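Local coordinates for protein lactaldehyde dehydrogenase (Escherichia coli BL21, PDB 2OPX) that catalyses the irreversible NAD(+)-dependent oxidation of L-lactaldehyde, formed from fucose and rhamnose, to L-lactate, and also oxidises glycolaldehyde, at residues A332-V337 / K361-P366; S281-N286 / G326-A331; L150-P155 / S178-N183. All coordinates share one frame; numbering follows the deposited sequence.

Interaction 1: A332-V337 / K361-P366. With DXC ((3alpha,5beta,12alpha)-3,12-dihydroxycholan-24-oic acid), chain C.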
loop_
_atom_site.group_PDB
_atom_site.type_symbol
_atom_site.label_atom_id
_atom_site.label_comp_id
_atom_site.label_asym_id
_atom_site.label_seq_id
_atom_site.Cartn_x
_atom_site.Cartn_y
_atom_site.Cartn_z
ATOM N N ALA A 332 -44.096 3.839 -15.262
ATOM C CA ALA A 332 -43.174 3.668 -16.380
ATOM C C ALA A 332 -42.313 2.430 -16.187
ATOM O O ALA A 332 -42.092 1.665 -17.126
ATOM C CB ALA A 332 -42.288 4.900 -16.523
ATOM N N ALA A 333 -41.830 2.242 -14.966
ATOM C CA ALA A 333 -40.991 1.101 -14.646
ATOM C C ALA A 333 -41.754 -0.188 -14.899
ATOM O O ALA A 333 -41.224 -1.120 -15.500
ATOM C CB ALA A 333 -40.542 1.173 -13.195
ATOM N N LEU A 334 -43.003 -0.231 -14.445
ATOM C CA LEU A 334 -43.852 -1.404 -14.614
ATOM C C LEU A 334 -44.043 -1.737 -16.084
ATOM O O LEU A 334 -43.869 -2.880 -16.508
ATOM C CB LEU A 334 -45.221 -1.159 -13.981
ATOM C CG LEU A 334 -46.129 -2.388 -13.945
ATOM C CD1 LEU A 334 -45.487 -3.440 -13.041
ATOM C CD2 LEU A 334 -47.521 -2.016 -13.435
ATOM N N GLU A 335 -44.407 -0.721 -16.852
ATOM C CA GLU A 335 -44.641 -0.877 -18.275
ATOM C C GLU A 335 -43.376 -1.324 -18.989
ATOM O O GLU A 335 -43.427 -2.053 -19.973
ATOM C CB GLU A 335 -45.129 0.444 -18.857
ATOM C CG GLU A 335 -45.426 0.397 -20.332
ATOM C CD GLU A 335 -45.831 1.754 -20.872
ATOM O OE1 GLU A 335 -45.006 2.695 -20.802
ATOM O OE2 GLU A 335 -46.976 1.881 -21.361
ATOM N N ARG A 336 -42.237 -0.878 -18.482
ATOM C CA ARG A 336 -40.951 -1.225 -19.060
ATOM C C ARG A 336 -40.712 -2.726 -18.897
ATOM O O ARG A 336 -40.281 -3.400 -19.832
ATOM C CB ARG A 336 -39.860 -0.432 -18.348
ATOM C CG ARG A 336 -38.584 -0.226 -19.128
ATOM C CD ARG A 336 -37.770 0.852 -18.435
ATOM N NE ARG A 336 -38.512 2.113 -18.356
ATOM C CZ ARG A 336 -38.398 2.998 -17.367
ATOM N NH1 ARG A 336 -37.571 2.769 -16.354
ATOM N NH2 ARG A 336 -39.111 4.118 -17.394
ATOM N N VAL A 337 -41.001 -3.243 -17.702
ATOM C CA VAL A 337 -40.830 -4.662 -17.401
ATOM C C VAL A 337 -41.788 -5.530 -18.213
ATOM O O VAL A 337 -41.393 -6.573 -18.735
ATOM C CB VAL A 337 -41.049 -4.942 -15.896
ATOM C CG1 VAL A 337 -40.921 -6.434 -15.607
ATOM C CG2 VAL A 337 -40.033 -4.170 -15.083
ATOM N N LYS A 361 -54.363 -0.444 -8.567
ATOM C CA LYS A 361 -53.662 0.558 -7.776
ATOM C C LYS A 361 -52.265 0.053 -7.403
ATOM O O LYS A 361 -52.116 -1.002 -6.785
ATOM C CB LYS A 361 -54.466 0.858 -6.509
ATOM C CG LYS A 361 -53.938 2.008 -5.668
ATOM C CD LYS A 361 -54.501 1.941 -4.251
ATOM C CE LYS A 361 -54.085 0.636 -3.572
ATOM N NZ LYS A 361 -54.504 0.568 -2.145
ATOM N N GLY A 362 -51.244 0.811 -7.783
ATOM C CA GLY A 362 -49.887 0.401 -7.482
ATOM C C GLY A 362 -49.205 -0.170 -8.708
ATOM O O GLY A 362 -49.839 -0.356 -9.749
ATOM N N TYR A 363 -47.911 -0.447 -8.593
ATOM C CA TYR A 363 -47.162 -0.989 -9.717
ATOM C C TYR A 363 -46.485 -2.270 -9.305
ATOM O O TYR A 363 -45.289 -2.300 -9.034
ATOM C CB TYR A 363 -46.138 0.031 -10.201
ATOM C CG TYR A 363 -46.746 1.397 -10.334
ATOM C CD1 TYR A 363 -46.435 2.407 -9.429
ATOM C CD2 TYR A 363 -47.697 1.659 -11.315
ATOM C CE1 TYR A 363 -47.061 3.646 -9.491
ATOM C CE2 TYR A 363 -48.329 2.890 -11.388
ATOM C CZ TYR A 363 -48.009 3.880 -10.473
ATOM O OH TYR A 363 -48.637 5.105 -10.534
ATOM N N TYR A 364 -47.275 -3.334 -9.265
ATOM C CA TYR A 364 -46.776 -4.632 -8.866
ATOM C C TYR A 364 -46.501 -5.528 -10.046
ATOM O O TYR A 364 -47.217 -5.500 -11.046
ATOM C CB TYR A 364 -47.788 -5.313 -7.950
ATOM C CG TYR A 364 -47.969 -4.605 -6.639
ATOM C CD1 TYR A 364 -47.057 -4.788 -5.597
ATOM C CD2 TYR A 364 -49.035 -3.727 -6.442
ATOM C CE1 TYR A 364 -47.200 -4.114 -4.385
ATOM C CE2 TYR A 364 -49.188 -3.048 -5.234
ATOM C CZ TYR A 364 -48.267 -3.248 -4.211
ATOM O OH TYR A 364 -48.419 -2.591 -3.012
ATOM N N TYR A 365 -45.436 -6.311 -9.930
ATOM C CA TYR A 365 -45.089 -7.261 -10.963
ATOM C C TYR A 365 -44.705 -8.527 -10.240
ATOM O O TYR A 365 -43.885 -8.520 -9.325
ATOM C CB TYR A 365 -43.939 -6.775 -11.830
ATOM C CG TYR A 365 -43.947 -7.462 -13.170
ATOM C CD1 TYR A 365 -43.246 -8.647 -13.380
ATOM C CD2 TYR A 365 -44.716 -6.959 -14.215
ATOM C CE1 TYR A 365 -43.315 -9.312 -14.604
ATOM C CE2 TYR A 365 -44.792 -7.614 -15.437
ATOM C CZ TYR A 365 -44.090 -8.785 -15.626
ATOM O OH TYR A 365 -44.165 -9.418 -16.841
ATOM N N PRO A 366 -45.307 -9.642 -10.634
ATOM C CA PRO A 366 -45.002 -10.911 -9.979
ATOM C C PRO A 366 -43.645 -11.477 -10.348
ATOM O O PRO A 366 -43.105 -11.178 -11.413
ATOM C CB PRO A 366 -46.136 -11.805 -10.457
ATOM C CG PRO A 366 -46.300 -11.338 -11.887
ATOM C CD PRO A 366 -46.253 -9.828 -11.751
HETATM C C1 DXC C . -50.852 -7.496 -1.435
HETATM C C2 DXC C . -51.897 -8.352 -2.193
HETATM C C3 DXC C . -51.649 -8.301 -3.730
HETATM C C4 DXC C . -51.618 -6.811 -4.282
HETATM C C5 DXC C . -50.627 -5.956 -3.457
HETATM C C6 DXC C . -50.884 -6.029 -1.927
HETATM C C7 DXC C . -52.689 -9.166 -4.490
HETATM C C8 DXC C . -54.083 -8.513 -4.560
HETATM C C9 DXC C . -54.063 -7.085 -5.145
HETATM C C10 DXC C . -53.073 -6.175 -4.333
HETATM C C11 DXC C . -55.466 -6.410 -5.178
HETATM C C12 DXC C . -55.478 -4.956 -5.781
HETATM C C13 DXC C . -54.491 -4.092 -4.930
HETATM C C14 DXC C . -53.066 -4.717 -4.880
HETATM C C15 DXC C . -56.625 -7.091 -5.880
HETATM C C16 DXC C . -57.710 -6.039 -5.738
HETATM C C17 DXC C . -57.047 -4.630 -5.623
HETATM C C18 DXC C . -50.958 -6.849 -5.678
HETATM C C19 DXC C . -57.819 -3.581 -6.549
HETATM O O1 DXC C . -54.949 -3.965 -3.575
HETATM O O2 DXC C . -51.106 -7.547 -0.021
HETATM C C20 DXC C . -54.923 -5.009 -7.258
HETATM C C21 DXC C . -57.261 -2.142 -6.471
HETATM C C22 DXC C . -58.145 -1.062 -7.185
HETATM C C23 DXC C . -59.679 -1.295 -7.087
HETATM O O3 DXC C . -60.301 -0.881 -6.068
HETATM O O4 DXC C . -60.271 -1.900 -8.033
HETATM C C24 DXC C . -57.878 -4.037 -8.021
#

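Interaction 2: S281-N286 / G326-A331. With DXC ((3alpha,5beta,12alpha)-3,12-dihydroxycholan-24-oic acid), chain B.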
loop_
_atom_site.group_PDB
_atom_site.type_symbol
_atom_site.label_atom_id
_atom_site.label_comp_id
_atom_site.label_asym_id
_atom_site.label_seq_id
_atom_site.Cartn_x
_atom_site.Cartn_y
_atom_site.Cartn_z
ATOM N N SER A 281 -37.465 -5.991 -5.310
ATOM C CA SER A 281 -38.232 -6.310 -6.507
ATOM C C SER A 281 -37.357 -6.370 -7.755
ATOM O O SER A 281 -37.813 -6.061 -8.859
ATOM C CB SER A 281 -39.352 -5.281 -6.691
ATOM O OG SER A 281 -40.194 -5.249 -5.550
ATOM N N GLY A 282 -36.102 -6.771 -7.574
ATOM C CA GLY A 282 -35.181 -6.878 -8.690
ATOM C C GLY A 282 -34.696 -5.526 -9.174
ATOM O O GLY A 282 -34.079 -5.413 -10.235
ATOM N N GLN A 283 -34.969 -4.497 -8.380
ATOM C CA GLN A 283 -34.585 -3.144 -8.734
ATOM C C GLN A 283 -33.232 -2.723 -8.194
ATOM O O GLN A 283 -33.090 -1.646 -7.626
ATOM C CB GLN A 283 -35.664 -2.176 -8.266
ATOM C CG GLN A 283 -36.924 -2.251 -9.109
ATOM C CD GLN A 283 -38.058 -1.435 -8.539
ATOM O OE1 GLN A 283 -38.944 -0.995 -9.267
ATOM N NE2 GLN A 283 -38.046 -1.237 -7.224
ATOM N N VAL A 284 -32.235 -3.581 -8.375
ATOM C CA VAL A 284 -30.883 -3.281 -7.926
ATOM C C VAL A 284 -29.930 -3.581 -9.075
ATOM O O VAL A 284 -30.141 -4.526 -9.838
ATOM C CB VAL A 284 -30.480 -4.126 -6.707
ATOM C CG1 VAL A 284 -29.197 -3.574 -6.101
ATOM C CG2 VAL A 284 -31.597 -4.129 -5.687
ATOM N N CYS A 285 -28.885 -2.769 -9.199
ATOM C CA CYS A 285 -27.919 -2.943 -10.269
ATOM C C CYS A 285 -27.158 -4.265 -10.186
ATOM O O CYS A 285 -26.761 -4.816 -11.211
ATOM C CB CYS A 285 -26.933 -1.767 -10.283
ATOM S SG CYS A 285 -27.687 -0.144 -10.639
ATOM N N ASN A 286 -26.959 -4.784 -8.980
ATOM C CA ASN A 286 -26.227 -6.037 -8.848
ATOM C C ASN A 286 -27.119 -7.263 -8.676
ATOM O O ASN A 286 -26.658 -8.322 -8.258
ATOM C CB ASN A 286 -25.225 -5.942 -7.698
ATOM C CG ASN A 286 -25.867 -5.541 -6.400
ATOM O OD1 ASN A 286 -26.528 -6.345 -5.749
ATOM N ND2 ASN A 286 -25.684 -4.285 -6.016
ATOM N N GLY A 326 -42.033 -5.307 -2.861
ATOM C CA GLY A 326 -43.008 -4.242 -2.815
ATOM C C GLY A 326 -43.308 -3.968 -4.274
ATOM O O GLY A 326 -42.978 -4.790 -5.134
ATOM N N PRO A 327 -43.933 -2.837 -4.602
ATOM C CA PRO A 327 -44.220 -2.556 -6.009
ATOM C C PRO A 327 -42.970 -2.010 -6.696
ATOM O O PRO A 327 -41.963 -1.744 -6.044
ATOM C CB PRO A 327 -45.314 -1.506 -5.921
ATOM C CG PRO A 327 -44.877 -0.708 -4.713
ATOM C CD PRO A 327 -44.513 -1.806 -3.722
ATOM N N LEU A 328 -43.027 -1.864 -8.014
ATOM C CA LEU A 328 -41.907 -1.293 -8.743
ATOM C C LEU A 328 -42.009 0.207 -8.475
ATOM O O LEU A 328 -43.061 0.692 -8.052
ATOM C CB LEU A 328 -42.025 -1.577 -10.241
ATOM C CG LEU A 328 -41.862 -3.039 -10.661
ATOM C CD1 LEU A 328 -41.910 -3.140 -12.182
ATOM C CD2 LEU A 328 -40.547 -3.579 -10.143
ATOM N N ILE A 329 -40.927 0.937 -8.732
ATOM C CA ILE A 329 -40.882 2.369 -8.467
ATOM C C ILE A 329 -42.010 3.239 -9.024
ATOM O O ILE A 329 -42.476 4.152 -8.347
ATOM C CB ILE A 329 -39.531 2.970 -8.925
ATOM C CG1 ILE A 329 -39.403 4.396 -8.396
ATOM C CG2 ILE A 329 -39.433 2.957 -10.444
ATOM C CD1 ILE A 329 -39.563 4.489 -6.891
ATOM N N ASN A 330 -42.445 2.972 -10.250
ATOM C CA ASN A 330 -43.512 3.770 -10.850
ATOM C C ASN A 330 -44.141 3.102 -12.064
ATOM O O ASN A 330 -43.678 2.062 -12.522
ATOM C CB ASN A 330 -42.976 5.139 -11.264
ATOM C CG ASN A 330 -41.779 5.037 -12.192
ATOM O OD1 ASN A 330 -41.787 4.269 -13.154
ATOM N ND2 ASN A 330 -40.746 5.822 -11.912
ATOM N N ALA A 331 -45.189 3.719 -12.593
ATOM C CA ALA A 331 -45.892 3.184 -13.756
ATOM C C ALA A 331 -44.964 2.887 -14.931
ATOM O O ALA A 331 -45.040 1.815 -15.533
ATOM C CB ALA A 331 -46.985 4.147 -14.192
HETATM C C1 DXC B . -26.820 -3.082 -2.031
HETATM C C2 DXC B . -27.884 -3.960 -1.336
HETATM C C3 DXC B . -28.359 -3.306 -0.009
HETATM C C4 DXC B . -27.155 -2.997 0.973
HETATM C C5 DXC B . -26.058 -2.195 0.230
HETATM C C6 DXC B . -25.611 -2.848 -1.101
HETATM C C7 DXC B . -29.442 -4.170 0.681
HETATM C C8 DXC B . -28.888 -5.420 1.378
HETATM C C9 DXC B . -27.758 -5.119 2.378
HETATM C C10 DXC B . -26.601 -4.330 1.667
HETATM C C11 DXC B . -27.183 -6.394 3.053
HETATM C C12 DXC B . -26.036 -6.132 4.093
HETATM C C13 DXC B . -24.901 -5.369 3.326
HETATM C C14 DXC B . -25.427 -4.060 2.648
HETATM C C15 DXC B . -28.118 -7.332 3.789
HETATM C C16 DXC B . -27.147 -8.316 4.419
HETATM C C17 DXC B . -25.745 -7.657 4.510
HETATM C C18 DXC B . -27.674 -1.971 2.002
HETATM C C19 DXC B . -25.020 -8.091 5.864
HETATM O O1 DXC B . -24.341 -6.192 2.290
HETATM O O2 DXC B . -26.389 -3.706 -3.247
HETATM C C20 DXC B . -26.574 -5.196 5.242
HETATM C C21 DXC B . -23.611 -7.494 6.017
HETATM C C22 DXC B . -22.495 -8.571 6.030
HETATM C C23 DXC B . -22.729 -9.698 7.065
HETATM O O3 DXC B . -23.282 -10.776 6.692
HETATM O O4 DXC B . -22.369 -9.510 8.262
HETATM C C24 DXC B . -25.872 -7.837 7.135
HETATM O O HOH W 1 -40.047 0.408 -6.078
#

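Interaction 3: L150-P155 / S178-N183. With DXC ((3alpha,5beta,12alpha)-3,12-dihydroxycholan-24-oic acid), chain B.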
loop_
_atom_site.group_PDB
_atom_site.type_symbol
_atom_site.label_atom_id
_atom_site.label_comp_id
_atom_site.label_asym_id
_atom_site.label_seq_id
_atom_site.Cartn_x
_atom_site.Cartn_y
_atom_site.Cartn_z
ATOM N N LEU A 150 -28.359 10.935 -7.050
ATOM C CA LEU A 150 -28.747 9.651 -6.477
ATOM C C LEU A 150 -29.889 8.922 -7.176
ATOM O O LEU A 150 -30.706 9.527 -7.872
ATOM C CB LEU A 150 -29.110 9.840 -5.006
ATOM C CG LEU A 150 -28.087 10.626 -4.184
ATOM C CD1 LEU A 150 -28.644 10.860 -2.804
ATOM C CD2 LEU A 150 -26.770 9.876 -4.118
ATOM N N PRO A 151 -29.937 7.592 -7.012
ATOM C CA PRO A 151 -30.972 6.742 -7.602
ATOM C C PRO A 151 -32.108 6.625 -6.585
ATOM O O PRO A 151 -31.992 7.126 -5.460
ATOM C CB PRO A 151 -30.243 5.421 -7.804
ATOM C CG PRO A 151 -29.412 5.348 -6.568
ATOM C CD PRO A 151 -28.853 6.765 -6.448
ATOM N N TRP A 152 -33.192 5.960 -6.975
ATOM C CA TRP A 152 -34.340 5.780 -6.090
ATOM C C TRP A 152 -34.392 4.413 -5.408
ATOM O O TRP A 152 -35.071 4.264 -4.396
ATOM C CB TRP A 152 -35.647 6.008 -6.863
ATOM C CG TRP A 152 -35.649 5.366 -8.217
ATOM C CD1 TRP A 152 -35.366 5.968 -9.407
ATOM C CD2 TRP A 152 -35.877 3.984 -8.512
ATOM N NE1 TRP A 152 -35.400 5.048 -10.425
ATOM C CE2 TRP A 152 -35.712 3.821 -9.905
ATOM C CE3 TRP A 152 -36.206 2.865 -7.735
ATOM C CZ2 TRP A 152 -35.862 2.581 -10.542
ATOM C CZ3 TRP A 152 -36.356 1.631 -8.367
ATOM C CH2 TRP A 152 -36.182 1.501 -9.759
ATOM N N ASN A 153 -33.679 3.424 -5.946
ATOM C CA ASN A 153 -33.697 2.080 -5.367
ATOM C C ASN A 153 -33.107 1.983 -3.958
ATOM O O ASN A 153 -33.631 1.252 -3.112
ATOM C CB ASN A 153 -33.019 1.086 -6.310
ATOM C CG ASN A 153 -31.580 1.429 -6.587
ATOM O OD1 ASN A 153 -31.133 2.554 -6.345
ATOM N ND2 ASN A 153 -30.841 0.459 -7.115
ATOM N N PHE A 154 -32.013 2.693 -3.706
ATOM C CA PHE A 154 -31.417 2.737 -2.366
ATOM C C PHE A 154 -31.015 4.190 -2.134
ATOM O O PHE A 154 -29.852 4.499 -1.875
ATOM C CB PHE A 154 -30.207 1.816 -2.258
ATOM C CG PHE A 154 -30.570 0.367 -2.137
ATOM C CD1 PHE A 154 -30.655 -0.447 -3.269
ATOM C CD2 PHE A 154 -30.870 -0.181 -0.894
ATOM C CE1 PHE A 154 -31.036 -1.780 -3.161
ATOM C CE2 PHE A 154 -31.252 -1.511 -0.776
ATOM C CZ PHE A 154 -31.335 -2.314 -1.913
ATOM N N PRO A 155 -32.003 5.094 -2.195
ATOM C CA PRO A 155 -31.881 6.544 -2.032
ATOM C C PRO A 155 -31.183 7.000 -0.769
ATOM O O PRO A 155 -30.382 7.932 -0.802
ATOM C CB PRO A 155 -33.328 7.012 -2.086
ATOM C CG PRO A 155 -34.026 5.921 -1.354
ATOM C CD PRO A 155 -33.407 4.684 -1.981
ATOM N N SER A 178 -33.259 11.358 -6.104
ATOM C CA SER A 178 -34.134 11.081 -7.229
ATOM C C SER A 178 -35.452 11.766 -6.901
ATOM O O SER A 178 -35.921 11.710 -5.764
ATOM C CB SER A 178 -34.370 9.583 -7.390
ATOM O OG SER A 178 -35.377 9.344 -8.359
ATOM N N GLU A 179 -36.038 12.426 -7.889
ATOM C CA GLU A 179 -37.308 13.109 -7.695
ATOM C C GLU A 179 -38.389 12.123 -7.236
ATOM O O GLU A 179 -39.432 12.529 -6.725
ATOM C CB GLU A 179 -37.741 13.760 -9.002
ATOM C CG GLU A 179 -38.099 12.750 -10.068
ATOM C CD GLU A 179 -38.237 13.376 -11.427
ATOM O OE1 GLU A 179 -37.215 13.865 -11.953
ATOM O OE2 GLU A 179 -39.366 13.383 -11.965
ATOM N N PHE A 180 -38.141 10.829 -7.426
ATOM C CA PHE A 180 -39.105 9.810 -7.024
ATOM C C PHE A 180 -38.986 9.500 -5.545
ATOM O O PHE A 180 -39.957 9.092 -4.908
ATOM C CB PHE A 180 -38.899 8.516 -7.819
ATOM C CG PHE A 180 -39.120 8.664 -9.291
ATOM C CD1 PHE A 180 -38.176 8.199 -10.194
ATOM C CD2 PHE A 180 -40.259 9.296 -9.779
ATOM C CE1 PHE A 180 -38.364 8.370 -11.566
ATOM C CE2 PHE A 180 -40.453 9.467 -11.146
ATOM C CZ PHE A 180 -39.511 9.008 -12.038
ATOM N N THR A 181 -37.797 9.697 -4.990
ATOM C CA THR A 181 -37.581 9.392 -3.582
ATOM C C THR A 181 -36.725 10.432 -2.855
ATOM O O THR A 181 -35.604 10.142 -2.435
ATOM C CB THR A 181 -36.924 8.007 -3.448
ATOM O OG1 THR A 181 -35.663 8.011 -4.133
ATOM C CG2 THR A 181 -37.825 6.932 -4.063
ATOM N N PRO A 182 -37.254 11.653 -2.678
ATOM C CA PRO A 182 -36.511 12.720 -1.999
ATOM C C PRO A 182 -36.722 12.826 -0.486
ATOM O O PRO A 182 -35.863 13.347 0.226
ATOM C CB PRO A 182 -37.005 13.960 -2.716
ATOM C CG PRO A 182 -38.467 13.645 -2.857
ATOM C CD PRO A 182 -38.476 12.192 -3.303
ATOM N N ASN A 183 -37.854 12.332 0.006
ATOM C CA ASN A 183 -38.169 12.432 1.428
ATOM C C ASN A 183 -37.089 11.969 2.398
ATOM O O ASN A 183 -36.829 12.638 3.405
ATOM C CB ASN A 183 -39.484 11.710 1.731
ATOM C CG ASN A 183 -40.641 12.258 0.920
ATOM O OD1 ASN A 183 -40.674 13.442 0.585
ATOM N ND2 ASN A 183 -41.600 11.401 0.604
HETATM C C1 DXC B . -26.820 -3.082 -2.031
HETATM C C2 DXC B . -27.884 -3.960 -1.336
HETATM C C3 DXC B . -28.359 -3.306 -0.009
HETATM C C4 DXC B . -27.155 -2.997 0.973
HETATM C C5 DXC B . -26.058 -2.195 0.230
HETATM C C6 DXC B . -25.611 -2.848 -1.101
HETATM C C7 DXC B . -29.442 -4.170 0.681
HETATM C C8 DXC B . -28.888 -5.420 1.378
HETATM C C9 DXC B . -27.758 -5.119 2.378
HETATM C C10 DXC B . -26.601 -4.330 1.667
HETATM C C11 DXC B . -27.183 -6.394 3.053
HETATM C C12 DXC B . -26.036 -6.132 4.093
HETATM C C13 DXC B . -24.901 -5.369 3.326
HETATM C C14 DXC B . -25.427 -4.060 2.648
HETATM C C15 DXC B . -28.118 -7.332 3.789
HETATM C C16 DXC B . -27.147 -8.316 4.419
HETATM C C17 DXC B . -25.745 -7.657 4.510
HETATM C C18 DXC B . -27.674 -1.971 2.002
HETATM C C19 DXC B . -25.020 -8.091 5.864
HETATM O O1 DXC B . -24.341 -6.192 2.290
HETATM O O2 DXC B . -26.389 -3.706 -3.247
HETATM C C20 DXC B . -26.574 -5.196 5.242
HETATM C C21 DXC B . -23.611 -7.494 6.017
HETATM C C22 DXC B . -22.495 -8.571 6.030
HETATM C C23 DXC B . -22.729 -9.698 7.065
HETATM O O3 DXC B . -23.282 -10.776 6.692
HETATM O O4 DXC B . -22.369 -9.510 8.262
HETATM C C24 DXC B . -25.872 -7.837 7.135
HETATM O O HOH W 2 -32.763 9.490 -4.166
#

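Interaction 1: A332-V337 / K361-P366
Leu-334 and Val-337, one helical turn apart, reach across to Tyr-363 and Tyr-365 of the loop 361-366. Both tyrosines start toward the helix, but only Tyr-365 carries its ring on to it; the Tyr-363 ring turns away and keeps CA, CB and a ring edge at Leu-334, while Tyr-364 between them points to the other side. No hydrogen bond joins the segments; the contact is apolar packing. Val-337 presents a single methyl to the ring of Tyr-365: CG1 stands 3.7 Å from the ring centroid and 5° off its normal, a CH-pi contact over the centre of the face. CD of the adjacent Pro-366 lies against the opposite face, so the ring is clamped between a methyl and a proline. Leu-334 forks over the loop. Its CD1 comes to the edge of the same ring, 3.8 Å from Tyr-365 CD2, while CD2 rests 3.9 Å from Tyr-363 CA and lies near the plane of the Tyr-363 ring at its edge. The fork reaches the loop because CG extends anti to the backbone N (chi1 -173°). In the second shell, the hydroxyl of Tyr-365 is hydrogen-bonded to Glu-338, the next residue of the helix, which ties down the far end of the sandwiched ring. On the far side of the loop a deoxycholate lies over one face of Tyr-364, its C5 3.7 Å from Tyr-364 CZ; Arg-320 hydrogen-bonds to this detergent molecule. The contact packs the first turns of helix 331-347, which also carries the NAD(+)-binding Arg-336, against the connection between strands 350-351 and 368-371, with Val-388 of strand 388-394 touching both Val-337 and Tyr-365.

Interaction 2: S281-N286 / G326-A331
Ser-281 and Gly-326 bring the two irregular segments closest, their CA atoms 6.4 Å apart, and two residues on Gln-283 sits at the centre of an inverse gamma turn (phi -92°). Ser-281 OG donates to Gly-326 O at 2.9 Å, approaching from above the carbonyl plane rather than along a lone pair. Gln-283 makes the more directed link: its OE1 accepts from Ile-329 N at 2.8 Å, with the N-H in the carbonyl plane and on a lone pair, at an N-H...O angle of 151°. The extended side chain carries the amide this far from the backbone. On the other branch Gln-283 NE2 gives a hydrogen bond to a water 2.8 Å away, and that water donates to Pro-327 O at 2.9 Å. OE1 thus faces a donor and NE2 acceptors (the water and, weakly, Asn-280 O), a pattern that favours this amide orientation. Leu-328 covers this polar link, its CD2 3.7 Å from Gln-283 CD and also close to Ser-281 CB. All of these touching residues are buried. Segment 281-286 is the catalytic loop of the aldehyde dehydrogenase fold, leading from helix 266-278 to strand 290-294 and carrying Cys-285, the inferred nucleophile. Beyond the contact, Asn-286 ND2 donates to O2 of a bound deoxycholate at 2.9 Å, and Glu-443 binds the same detergent; since both residues bind lactate, its position is consistent with overlap with the substrate site. At the other end Asn-330 is the N-cap of helix 331-347, its OD1 accepting from Ala-333 N, while Leu-328 packs on Leu-334 and Val-337 of that helix.

Interaction 3: L150-P155 / S178-N183
Thr-181 wedges between Trp-152 and Pro-155, and this corner is the tight part of the contact. Its OG1 lies 3.4 Å from Trp-152 CB and 3.3 Å from Pro-155 CB, while CG2 packs 3.7 Å from the same Trp-152 CB. The hydroxyl branch can enter because chi1 of 60° sets OG1 between the backbone N and the carbonyl carbon, with the methyl anti to the latter. Beside it the buried Ser-178 lays its CB on the Pro-151 carbonyl carbon, and OG meets the Trp-152 ring at the edge, in plane, 3.5 Å from CD1. No direct hydrogen bond crosses; instead a water accepts from Ser-178 N and lies 2.8 Å from Pro-151 O, its likely acceptor, though other acceptors compete for its protons. Both segments are loops at the ends of neighbouring parallel strands, 135-149 and 172-176, joined through helix 155-168 in a beta-alpha-beta unit of the Rossmann-type domain. Here Leu-150, Ser-178 and Glu-179 bind NAD(+), and 178-181 forms a type I turn closed by Thr-181 N to Ser-178 O. The looser side is aromatic and partly exposed. Phe-180 directs its edge toward the face of the five-membered ring of Trp-152, an offset edge-to-face pair with centroids 5.6 Å apart and planes at 73°. Glu-179 CG covers one Phe-180 face. Facing away from all this, Phe-154 touches the deoxycholate that Asn-286 holds, its CE2 3.5 Å from C3, and makes a cation-pi contact with Lys-96.

Overall arrangement
All three contacts are largely buried, yet their chemistry differs. Interaction 1, farthest from the chain centre, is purely apolar; interaction 2 relies on direct and water-mediated hydrogen bonds to backbone groups; interaction 3 combines packing, a water bridge and an aromatic pair at its partly exposed side. Interactions 1 and 2 both involve the start of helix 331-347, the first through the helix itself and the second through the loop leading into it, and Tyr-363 O probably hydrogen-bonds to Leu-328 N. Interaction 2 meets interaction 3 where Ile-329 packs on Trp-152 and Asn-153 ND2 probably bonds to Gln-283 O, joining the catalytic loop to the NAD(+)-binding loops. Interactions 1 and 3 do not touch.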